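PDB 1LXN: UPF0045 protein MTH_1187, which is of unknown function but, as a homotetrameric member of the UPF0045 family related to thiamine-binding proteins, may bind a thiamine-like ligand. Local coordinates for residues M1-T13 against S69-R81. Numbering follows the deposited sequence.
Sequences MITAELTVIPLGT and SDRVYTTLKIDDR
E5 and K77 face each other as a hydrogen-bonded pair of antiparallel strands 2-10 and 72-79, a worked example of how a two-faced sheet sorts its side chains. The two lie alongside each other and point the same way: E5 is extended, with CG anti to the backbone N (chi1 176°), while K77 bends at its third torsion (-52°), bringing NZ to 3.2 Å from E5 OE2 in a salt bridge that is weak as a hydrogen bond. On the same face, which I9 and Y73 share, T7 OG1 stands 3.3 Å from T75 CB, and one water bonds to both hydroxyls and to Y73 O. At the T3-D79 end, T3 OG1 lies beside D79 CB; K91 forms a salt bridge with D79 OD1 and a weak hydrogen bond with T3 OG1.

The other face is mostly apolar and packs on helices 50-66 and 19-29. V8 CG1 presses on V72 CG1 at a tight 3.4 Å; L6 CD1 meets T74 CG2 at 3.6 Å, while T74 OG1 bonds to H61. Near the P10-V72 end, L11 CD1 lies alongside R71 CD and NE, and L11 N donates to R71 O (2.7 Å). The weak salt bridge probably adds little beside the backbone bonds and this apolar packing.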
HETATM    1  N   MSE A   1       7.074  11.276  -8.701  1.00 38.98           N
HETATM    2  CA  MSE A   1       7.241   9.811  -8.444  1.00 38.86           C
HETATM    3  C   MSE A   1       7.512   9.464  -6.981  1.00 34.38           C
HETATM    4  O   MSE A   1       8.653   9.511  -6.521  1.00 34.46           O
HETATM    5  CB  MSE A   1       8.375   9.247  -9.300  1.00 45.08           C
HETATM    6  CG  MSE A   1       8.662   7.777  -9.026  1.00 52.27           C
HETATM    7 SE   MSE A   1       7.048   6.703  -9.101  1.00 68.10          SE
HETATM    8  CE  MSE A   1       6.939   6.457 -11.025  1.00 61.83           C
ATOM      9  N   ILE A   2       6.459   9.102  -6.258  1.00 28.88           N
ATOM     10  CA  ILE A   2       6.582   8.739  -4.848  1.00 25.18           C
ATOM     11  C   ILE A   2       6.411   7.224  -4.688  1.00 24.45           C
ATOM     12  O   ILE A   2       5.525   6.626  -5.305  1.00 22.45           O
ATOM     13  CB  ILE A   2       5.491   9.450  -3.998  1.00 24.38           C
ATOM     14  CG1 ILE A   2       5.567  10.962  -4.206  1.00 25.40           C
ATOM     15  CG2 ILE A   2       5.667   9.122  -2.528  1.00 22.12           C
ATOM     16  CD1 ILE A   2       4.462  11.743  -3.497  1.00 25.63           C
ATOM     17  N   THR A   3       7.267   6.602  -3.882  1.00 22.23           N
ATOM     18  CA  THR A   3       7.149   5.163  -3.631  1.00 21.68           C
ATOM     19  C   THR A   3       6.715   4.958  -2.185  1.00 21.36           C
ATOM     20  O   THR A   3       7.097   5.717  -1.289  1.00 20.04           O
ATOM     21  CB  THR A   3       8.482   4.394  -3.866  1.00 21.23           C
ATOM     22  OG1 THR A   3       9.539   5.016  -3.121  1.00 20.66           O
ATOM     23  CG2 THR A   3       8.829   4.358  -5.353  1.00 20.39           C
ATOM     24  N   ALA A   4       5.915   3.928  -1.955  1.00 20.69           N
ATOM     25  CA  ALA A   4       5.423   3.666  -0.616  1.00 20.28           C
ATOM     26  C   ALA A   4       5.018   2.217  -0.438  1.00 19.00           C
ATOM     27  O   ALA A   4       4.975   1.445  -1.395  1.00 19.31           O
ATOM     28  CB  ALA A   4       4.221   4.574  -0.328  1.00 19.13           C
ATOM     29  N   GLU A   5       4.727   1.860   0.804  1.00 19.84           N
ATOM     30  CA  GLU A   5       4.270   0.523   1.137  1.00 20.64           C
ATOM     31  C   GLU A   5       3.120   0.660   2.117  1.00 19.51           C
ATOM     32  O   GLU A   5       3.186   1.445   3.065  1.00 19.18           O
ATOM     33  CB  GLU A   5       5.379  -0.318   1.771  1.00 22.43           C
ATOM     34  CG  GLU A   5       4.876  -1.684   2.195  1.00 27.48           C
ATOM     35  CD  GLU A   5       5.988  -2.647   2.550  1.00 33.39           C
ATOM     36  OE1 GLU A   5       5.671  -3.805   2.893  1.00 35.78           O
ATOM     37  OE2 GLU A   5       7.172  -2.251   2.485  1.00 35.19           O
ATOM     38  N   LEU A   6       2.069  -0.117   1.891  1.00 19.09           N
ATOM     39  CA  LEU A   6       0.895  -0.067   2.742  1.00 17.48           C
ATOM     40  C   LEU A   6       0.475  -1.441   3.238  1.00 19.50           C
ATOM     41  O   LEU A   6       0.417  -2.397   2.465  1.00 15.25           O
ATOM     42  CB  LEU A   6      -0.268   0.551   1.964  1.00 17.03           C
ATOM     43  CG  LEU A   6      -1.629   0.476   2.653  1.00 20.10           C
ATOM     44  CD1 LEU A   6      -1.668   1.439   3.841  1.00 17.14           C
ATOM     45  CD2 LEU A   6      -2.717   0.809   1.639  1.00 19.04           C
ATOM     46  N   THR A   7       0.189  -1.534   4.533  1.00 19.68           N
ATOM     47  CA  THR A   7      -0.284  -2.781   5.112  1.00 21.91           C
ATOM     48  C   THR A   7      -1.494  -2.411   5.962  1.00 21.61           C
ATOM     49  O   THR A   7      -1.402  -1.564   6.854  1.00 22.73           O
ATOM     50  CB  THR A   7       0.770  -3.467   6.018  1.00 24.10           C
ATOM     51  OG1 THR A   7       0.824  -2.791   7.278  1.00 31.92           O
ATOM     52  CG2 THR A   7       2.155  -3.416   5.376  1.00 25.67           C
ATOM     53  N   VAL A   8      -2.636  -3.009   5.649  1.00 20.22           N
ATOM     54  CA  VAL A   8      -3.862  -2.770   6.394  1.00 21.33           C
ATOM     55  C   VAL A   8      -4.132  -4.097   7.085  1.00 22.21           C
ATOM     56  O   VAL A   8      -4.397  -5.098   6.426  1.00 24.45           O
ATOM     57  CB  VAL A   8      -5.035  -2.420   5.458  1.00 21.46           C
ATOM     58  CG1 VAL A   8      -6.272  -2.072   6.280  1.00 19.99           C
ATOM     59  CG2 VAL A   8      -4.653  -1.255   4.555  1.00 18.92           C
ATOM     60  N   ILE A   9      -4.050  -4.109   8.410  1.00 20.82           N
ATOM     61  CA  ILE A   9      -4.237  -5.339   9.164  1.00 19.92           C
ATOM     62  C   ILE A   9      -5.420  -5.285  10.124  1.00 19.79           C
ATOM     63  O   ILE A   9      -5.396  -4.564  11.113  1.00 19.43           O
ATOM     64  CB  ILE A   9      -2.960  -5.675   9.977  1.00 19.82           C
ATOM     65  CG1 ILE A   9      -1.731  -5.637   9.061  1.00 19.31           C
ATOM     66  CG2 ILE A   9      -3.092  -7.047  10.621  1.00 19.55           C
ATOM     67  CD1 ILE A   9      -0.407  -5.891   9.775  1.00 20.58           C
ATOM     68  N   PRO A  10      -6.486  -6.036   9.826  1.00 19.74           N
ATOM     69  CA  PRO A  10      -7.645  -6.027  10.723  1.00 18.67           C
ATOM     70  C   PRO A  10      -7.298  -6.864  11.948  1.00 17.90           C
ATOM     71  O   PRO A  10      -6.641  -7.897  11.827  1.00 16.16           O
ATOM     72  CB  PRO A  10      -8.747  -6.650   9.868  1.00 18.77           C
ATOM     73  CG  PRO A  10      -7.982  -7.613   8.987  1.00 19.11           C
ATOM     74  CD  PRO A  10      -6.755  -6.812   8.600  1.00 18.39           C
ATOM     75  N   LEU A  11      -7.720  -6.404  13.121  1.00 18.16           N
ATOM     76  CA  LEU A  11      -7.446  -7.102  14.374  1.00 19.31           C
ATOM     77  C   LEU A  11      -8.733  -7.649  15.012  1.00 20.55           C
ATOM     78  O   LEU A  11      -9.800  -7.058  14.875  1.00 20.88           O
ATOM     79  CB  LEU A  11      -6.753  -6.140  15.344  1.00 20.07           C
ATOM     80  CG  LEU A  11      -5.502  -5.416  14.826  1.00 20.50           C
ATOM     81  CD1 LEU A  11      -4.960  -4.489  15.908  1.00 18.53           C
ATOM     82  CD2 LEU A  11      -4.442  -6.440  14.430  1.00 17.03           C
ATOM     83  N   GLY A  12      -8.623  -8.773  15.717  1.00 21.14           N
ATOM     84  CA  GLY A  12      -9.787  -9.369  16.352  1.00 22.96           C
ATOM     85  C   GLY A  12     -10.741  -9.956  15.325  1.00 25.25           C
ATOM     86  O   GLY A  12     -11.953  -9.966  15.516  1.00 26.16           O
ATOM     87  N   THR A  13     -10.168 -10.464  14.243  1.00 24.10           N
ATOM     88  CA  THR A  13     -10.904 -11.042  13.122  1.00 25.71           C
ATOM     89  C   THR A  13     -11.457 -12.460  13.368  1.00 25.80           C
ATOM     90  O   THR A  13     -12.369 -12.908  12.671  1.00 24.27           O
ATOM     91  CB  THR A  13      -9.973 -11.010  11.867  1.00 25.48           C
ATOM     92  OG1 THR A  13     -10.140  -9.752  11.195  1.00 28.66           O
ATOM     93  CG2 THR A  13     -10.248 -12.143  10.919  1.00 30.10           C
ATOM     94  N   SER A  69     -14.424  -5.367   9.824  1.00 25.39           N
ATOM     95  CA  SER A  69     -13.473  -5.311  10.930  1.00 26.27           C
ATOM     96  C   SER A  69     -13.774  -4.161  11.883  1.00 25.35           C
ATOM     97  O   SER A  69     -14.066  -3.045  11.449  1.00 26.44           O
ATOM     98  CB  SER A  69     -12.047  -5.167  10.404  1.00 26.60           C
ATOM     99  OG  SER A  69     -11.127  -5.193  11.480  1.00 29.53           O
ATOM    100  N   ASP A  70     -13.701  -4.442  13.181  1.00 24.45           N
ATOM    101  CA  ASP A  70     -13.956  -3.439  14.208  1.00 26.52           C
ATOM    102  C   ASP A  70     -12.680  -2.757  14.698  1.00 26.58           C
ATOM    103  O   ASP A  70     -12.735  -1.840  15.525  1.00 27.87           O
ATOM    104  CB  ASP A  70     -14.682  -4.072  15.394  1.00 30.02           C
ATOM    105  CG  ASP A  70     -16.177  -4.208  15.158  1.00 33.37           C
ATOM    106  OD1 ASP A  70     -16.804  -5.063  15.820  1.00 36.15           O
ATOM    107  OD2 ASP A  70     -16.727  -3.451  14.327  1.00 32.37           O
ATOM    108  N   ARG A  71     -11.534  -3.216  14.204  1.00 23.54           N
ATOM    109  CA  ARG A  71     -10.258  -2.624  14.585  1.00 23.17           C
ATOM    110  C   ARG A  71      -9.229  -2.830  13.482  1.00 21.89           C
ATOM    111  O   ARG A  71      -8.843  -3.956  13.176  1.00 22.54           O
ATOM    112  CB  ARG A  71      -9.746  -3.225  15.898  1.00 22.68           C
ATOM    113  CG  ARG A  71      -8.509  -2.514  16.440  1.00 22.03           C
ATOM    114  CD  ARG A  71      -8.058  -3.063  17.781  1.00 21.09           C
ATOM    115  NE  ARG A  71      -6.913  -2.318  18.307  1.00 22.77           N
ATOM    116  CZ  ARG A  71      -6.362  -2.527  19.504  1.00 25.84           C
ATOM    117  NH1 ARG A  71      -6.851  -3.463  20.310  1.00 21.99           N
ATOM    118  NH2 ARG A  71      -5.316  -1.802  19.896  1.00 26.05           N
ATOM    119  N   VAL A  72      -8.790  -1.732  12.881  1.00 20.92           N
ATOM    120  CA  VAL A  72      -7.816  -1.811  11.808  1.00 20.19           C
ATOM    121  C   VAL A  72      -6.497  -1.135  12.168  1.00 20.68           C
ATOM    122  O   VAL A  72      -6.461   0.012  12.630  1.00 19.58           O
ATOM    123  CB  VAL A  72      -8.387  -1.199  10.508  1.00 20.40           C
ATOM    124  CG1 VAL A  72      -7.426  -1.420   9.360  1.00 18.66           C
ATOM    125  CG2 VAL A  72      -9.736  -1.841  10.190  1.00 21.97           C
ATOM    126  N   TYR A  73      -5.413  -1.876  11.963  1.00 21.49           N
ATOM    127  CA  TYR A  73      -4.068  -1.402  12.242  1.00 21.10           C
ATOM    128  C   TYR A  73      -3.397  -1.182  10.895  1.00 20.34           C
ATOM    129  O   TYR A  73      -3.038  -2.142  10.205  1.00 19.91           O
ATOM    130  CB  TYR A  73      -3.298  -2.453  13.033  1.00 23.88           C
ATOM    131  CG  TYR A  73      -1.923  -1.996  13.462  1.00 27.30           C
ATOM    132  CD1 TYR A  73      -1.766  -1.075  14.500  1.00 28.15           C
ATOM    133  CD2 TYR A  73      -0.780  -2.486  12.834  1.00 27.58           C
ATOM    134  CE1 TYR A  73      -0.501  -0.662  14.899  1.00 30.83           C
ATOM    135  CE2 TYR A  73       0.488  -2.074  13.227  1.00 28.80           C
ATOM    136  CZ  TYR A  73       0.619  -1.168  14.257  1.00 29.05           C
ATOM    137  OH  TYR A  73       1.873  -0.777  14.655  1.00 37.33           O
ATOM    138  N   THR A  74      -3.224   0.081  10.525  1.00 18.74           N
ATOM    139  CA  THR A  74      -2.639   0.413   9.236  1.00 18.77           C
ATOM    140  C   THR A  74      -1.266   1.060   9.316  1.00 19.96           C
ATOM    141  O   THR A  74      -1.017   1.956  10.134  1.00 18.81           O
ATOM    142  CB  THR A  74      -3.596   1.323   8.439  1.00 18.50           C
ATOM    143  OG1 THR A  74      -4.779   0.584   8.126  1.00 21.29           O
ATOM    144  CG2 THR A  74      -2.955   1.808   7.149  1.00 18.27           C
ATOM    145  N   THR A  75      -0.382   0.596   8.444  1.00 19.04           N
ATOM    146  CA  THR A  75       0.977   1.097   8.380  1.00 20.75           C
ATOM    147  C   THR A  75       1.270   1.612   6.972  1.00 21.18           C
ATOM    148  O   THR A  75       0.936   0.971   5.974  1.00 19.23           O
ATOM    149  CB  THR A  75       1.989  -0.019   8.742  1.00 22.79           C
ATOM    150  OG1 THR A  75       1.779  -0.429  10.101  1.00 24.61           O
ATOM    151  CG2 THR A  75       3.418   0.477   8.588  1.00 24.98           C
ATOM    152  N   LEU A  76       1.883   2.785   6.906  1.00 20.45           N
ATOM    153  CA  LEU A  76       2.239   3.390   5.636  1.00 20.08           C
ATOM    154  C   LEU A  76       3.666   3.910   5.714  1.00 20.64           C
ATOM    155  O   LEU A  76       4.015   4.643   6.635  1.00 21.02           O
ATOM    156  CB  LEU A  76       1.297   4.552   5.317  1.00 18.78           C
ATOM    157  CG  LEU A  76       1.638   5.374   4.071  1.00 20.50           C
ATOM    158  CD1 LEU A  76       1.424   4.533   2.824  1.00 17.98           C
ATOM    159  CD2 LEU A  76       0.772   6.632   4.025  1.00 17.68           C
ATOM    160  N   LYS A  77       4.492   3.504   4.757  1.00 20.60           N
ATOM    161  CA  LYS A  77       5.869   3.964   4.681  1.00 22.26           C
ATOM    162  C   LYS A  77       5.957   4.741   3.381  1.00 21.75           C
ATOM    163  O   LYS A  77       5.552   4.245   2.332  1.00 20.71           O
ATOM    164  CB  LYS A  77       6.859   2.798   4.618  1.00 25.30           C
ATOM    165  CG  LYS A  77       6.901   1.905   5.839  1.00 31.25           C
ATOM    166  CD  LYS A  77       8.091   0.938   5.763  1.00 35.25           C
ATOM    167  CE  LYS A  77       8.123   0.162   4.442  1.00 36.75           C
ATOM    168  NZ  LYS A  77       9.287  -0.771   4.332  1.00 35.22           N
ATOM    169  N   ILE A  78       6.479   5.957   3.451  1.00 21.59           N
ATOM    170  CA  ILE A  78       6.617   6.789   2.270  1.00 22.22           C
ATOM    171  C   ILE A  78       8.077   7.155   2.020  1.00 22.83           C
ATOM    172  O   ILE A  78       8.775   7.638   2.918  1.00 25.16           O
ATOM    173  CB  ILE A  78       5.820   8.111   2.407  1.00 21.79           C
ATOM    174  CG1 ILE A  78       4.357   7.824   2.744  1.00 21.79           C
ATOM    175  CG2 ILE A  78       5.908   8.903   1.108  1.00 21.53           C
ATOM    176  CD1 ILE A  78       3.529   9.078   2.962  1.00 19.95           C
ATOM    177  N   ASP A  79       8.538   6.909   0.801  1.00 22.92           N
ATOM    178  CA  ASP A  79       9.896   7.263   0.410  1.00 21.92           C
ATOM    179  C   ASP A  79       9.697   8.329  -0.665  1.00 21.51           C
ATOM    180  O   ASP A  79       9.400   8.020  -1.810  1.00 21.97           O
ATOM    181  CB  ASP A  79      10.635   6.054  -0.170  1.00 22.30           C
ATOM    182  CG  ASP A  79      12.087   6.373  -0.529  1.00 24.59           C
ATOM    183  OD1 ASP A  79      12.754   5.512  -1.134  1.00 26.71           O
ATOM    184  OD2 ASP A  79      12.564   7.482  -0.205  1.00 24.40           O
ATOM    185  N   ASP A  80       9.844   9.588  -0.280  1.00 23.02           N
ATOM    186  CA  ASP A  80       9.643  10.692  -1.206  1.00 22.92           C
ATOM    187  C   ASP A  80      10.979  11.311  -1.595  1.00 23.27           C
ATOM    188  O   ASP A  80      11.551  12.093  -0.837  1.00 22.49           O
ATOM    189  CB  ASP A  80       8.740  11.736  -0.544  1.00 23.36           C
ATOM    190  CG  ASP A  80       8.263  12.805  -1.508  1.00 25.19           C
ATOM    191  OD1 ASP A  80       8.642  12.764  -2.701  1.00 24.77           O
ATOM    192  OD2 ASP A  80       7.504  13.695  -1.059  1.00 25.38           O
ATOM    193  N   ARG A  81      11.475  10.955  -2.776  1.00 21.85           N
ATOM    194  CA  ARG A  81      12.753  11.479  -3.239  1.00 23.91           C
ATOM    195  C   ARG A  81      12.535  12.523  -4.330  1.00 24.96           C
ATOM    196  O   ARG A  81      12.017  12.218  -5.406  1.00 24.25           O
ATOM    197  CB  ARG A  81      13.640  10.341  -3.755  1.00 22.65           C
ATOM    198  CG  ARG A  81      15.055  10.790  -4.083  1.00 21.36           C
ATOM    199  CD  ARG A  81      15.964   9.624  -4.416  1.00 21.95           C
ATOM    200  NE  ARG A  81      17.335  10.070  -4.640  1.00 22.74           N
ATOM    201  CZ  ARG A  81      18.334   9.283  -5.028  1.00 23.10           C
ATOM    202  NH1 ARG A  81      18.127   7.987  -5.237  1.00 18.57           N
ATOM    203  NH2 ARG A  81      19.541   9.801  -5.229  1.00 23.81           N
TER
HETATM  204  O   HOH W   1      10.211   9.034  -4.441  1.00 26.52           O
HETATM  205  O   HOH W   2      -0.284  -2.572   9.730  1.00 33.74           O
HETATM  206  O   HOH W   3     -12.173  -7.111  13.858  1.00 30.12           O